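Local coordinates for sulfur carrier protein ThiS adenylyltransferase (Escherichia coli, PDB 1ZUD), which uses ATP to adenylate the C-terminal glycine carboxylate of the sulfur carrier protein ThiS in thiamin biosynthesis, at residues C[46-51]-C[89-94]. Numbering follows the deposited sequence. Where two conformers were deposited one is given.
Sequences YLAGAG and QRLTQL
The methyl of Ala48 meets two leucines one helical turn apart on the neighbouring helix: its CB lies 4.0 Å from Leu91 CD2 and 4.0 Å from Leu94 CD2. Each leucine sends a single methyl across, and the two arrive by different torsions. A chi1 of -69° sets Leu91 CG across from its own carbonyl carbon and brings CD2 to the Ala48 methyl. Leu94 takes another chi1 (174°, CG opposite its own N), and its CD2 touches both the Ala48 methyl and the backbone of Gly49, 4.1 Å from the amide N. With no side chain at Gly49, that methyl rests directly on the helix backbone.

Ala48 and Gly49 offer little side chain here, and the axes of segments 46-50 and 89-94 approach to 9.7 Å, 34° from parallel. Both belong to the Rossmann-type nucleotide-binding half of the ThiF fold. Leu55 and Leu57 of strand 54-58 lie under the pair, against Ala48 and Leu91 respectively, and Phe74 of the second subunit packs on Leu94. Helix 40-50 ends just past the contact in a Schellman motif, with Gly51 at positive phi. In that last turn Gly51 N bonds to Ala48 O at 3.2 Å, and Asn95 ND2 also donates to Ala48 O, a polar tie beside the methyl contact.

Between the two segments themselves no hydrogen bond or charge pair forms. All four touching residues are buried, so cohesion here is van der Waals and hydrophobic: a small apolar contact of two leucine methyls with Ala48 CB and the Gly49 backbone, lacking the directionality of a hydrogen bond.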
loop_
_atom_site.group_PDB
_atom_site.type_symbol
_atom_site.label_atom_id
_atom_site.label_comp_id
_atom_site.label_asym_id
_atom_site.label_seq_id
_atom_site.Cartn_x
_atom_site.Cartn_y
_atom_site.Cartn_z
ATOM N N TYR C 46 5.809 11.140 2.699
ATOM C CA TYR C 46 6.834 10.375 1.959
ATOM C C TYR C 46 7.567 11.191 0.925
ATOM O O TYR C 46 8.775 10.977 0.675
ATOM C CB TYR C 46 6.222 9.121 1.295
ATOM C CG TYR C 46 5.988 8.029 2.308
ATOM C CD1 TYR C 46 4.692 7.775 2.793
ATOM C CD2 TYR C 46 7.068 7.346 2.872
ATOM C CE1 TYR C 46 4.477 6.885 3.837
ATOM C CE2 TYR C 46 6.869 6.405 3.913
ATOM C CZ TYR C 46 5.557 6.192 4.387
ATOM O OH TYR C 46 5.328 5.267 5.371
ATOM N N LEU C 47 6.844 12.082 0.266
ATOM C CA LEU C 47 7.469 12.945 -0.763
ATOM C C LEU C 47 8.434 13.910 -0.043
ATOM O O LEU C 47 9.546 14.181 -0.527
ATOM C CB LEU C 47 6.371 13.668 -1.541
ATOM C CG LEU C 47 6.055 13.141 -2.975
ATOM C CD1 LEU C 47 6.796 11.853 -3.368
ATOM C CD2 LEU C 47 4.565 13.012 -3.105
ATOM N N ALA C 48 8.019 14.434 1.108
ATOM C CA ALA C 48 8.945 15.300 1.871
ATOM C C ALA C 48 10.187 14.497 2.306
ATOM O O ALA C 48 11.338 14.977 2.209
ATOM C CB ALA C 48 8.259 15.857 3.111
ATOM N N GLY C 49 9.959 13.283 2.806
ATOM C CA GLY C 49 11.081 12.490 3.258
ATOM C C GLY C 49 11.992 12.151 2.108
ATOM O O GLY C 49 13.206 12.043 2.313
ATOM N N ALA C 50 11.424 11.982 0.911
ATOM C CA ALA C 50 12.189 11.640 -0.294
ATOM C C ALA C 50 13.058 12.771 -0.887
ATOM O O ALA C 50 13.890 12.532 -1.793
ATOM C CB ALA C 50 11.206 11.144 -1.422
ATOM N N GLY C 51 12.819 14.001 -0.453
ATOM C CA GLY C 51 13.573 15.107 -0.990
ATOM C C GLY C 51 13.010 15.766 -2.250
ATOM O O GLY C 51 13.773 16.336 -3.040
ATOM N N GLN C 89 3.684 23.224 8.407
ATOM C CA GLN C 89 4.489 23.286 9.639
ATOM C C GLN C 89 5.023 21.926 10.084
ATOM O O GLN C 89 6.173 21.779 10.474
ATOM C CB GLN C 89 3.640 23.918 10.762
ATOM C CG GLN C 89 3.322 25.354 10.433
ATOM C CD GLN C 89 2.469 26.049 11.477
ATOM O OE1 GLN C 89 1.950 25.417 12.402
ATOM N NE2 GLN C 89 2.300 27.358 11.317
ATOM N N ARG C 90 4.168 20.910 10.033
ATOM C CA ARG C 90 4.624 19.590 10.428
ATOM C C ARG C 90 5.689 19.026 9.470
ATOM O O ARG C 90 6.665 18.401 9.899
ATOM C CB ARG C 90 3.436 18.652 10.518
ATOM C CG ARG C 90 2.576 18.951 11.751
ATOM C CD ARG C 90 3.496 19.243 12.957
ATOM N NE ARG C 90 2.803 19.427 14.232
ATOM C CZ ARG C 90 1.901 18.581 14.716
ATOM N NH1 ARG C 90 1.580 17.490 14.026
ATOM N NH2 ARG C 90 1.321 18.827 15.886
ATOM N N LEU C 91 5.500 19.250 8.176
ATOM C CA LEU C 91 6.443 18.732 7.195
ATOM C C LEU C 91 7.792 19.464 7.288
ATOM O O LEU C 91 8.841 18.857 7.056
ATOM C CB LEU C 91 5.843 18.846 5.777
ATOM C CG LEU C 91 4.645 17.905 5.465
ATOM C CD1 LEU C 91 4.028 18.330 4.153
ATOM C CD2 LEU C 91 5.084 16.436 5.391
ATOM N N THR C 92 7.808 20.751 7.612
ATOM C CA THR C 92 9.124 21.348 7.718
ATOM C C THR C 92 9.863 20.777 8.921
ATOM O O THR C 92 11.092 20.794 8.924
ATOM C CB THR C 92 9.163 22.932 7.750
ATOM O OG1 THR C 92 9.523 23.409 9.051
ATOM C CG2 THR C 92 7.898 23.524 7.283
ATOM N N GLN C 93 9.136 20.246 9.907
ATOM C CA GLN C 93 9.788 19.627 11.077
ATOM C C GLN C 93 10.492 18.349 10.616
ATOM O O GLN C 93 11.583 17.985 11.101
ATOM C CB GLN C 93 8.741 19.259 12.140
ATOM C CG GLN C 93 8.299 20.426 13.018
ATOM C CD GLN C 93 7.052 20.121 13.813
ATOM O OE1 GLN C 93 6.881 19.018 14.333
ATOM N NE2 GLN C 93 6.167 21.106 13.918
ATOM N N LEU C 94 9.850 17.646 9.684
ATOM C CA LEU C 94 10.432 16.422 9.159
ATOM C C LEU C 94 11.642 16.767 8.279
ATOM O O LEU C 94 12.731 16.181 8.382
ATOM C CB LEU C 94 9.367 15.689 8.325
ATOM C CG LEU C 94 9.864 14.449 7.579
ATOM C CD1 LEU C 94 10.262 13.329 8.565
ATOM C CD2 LEU C 94 8.752 13.996 6.627
#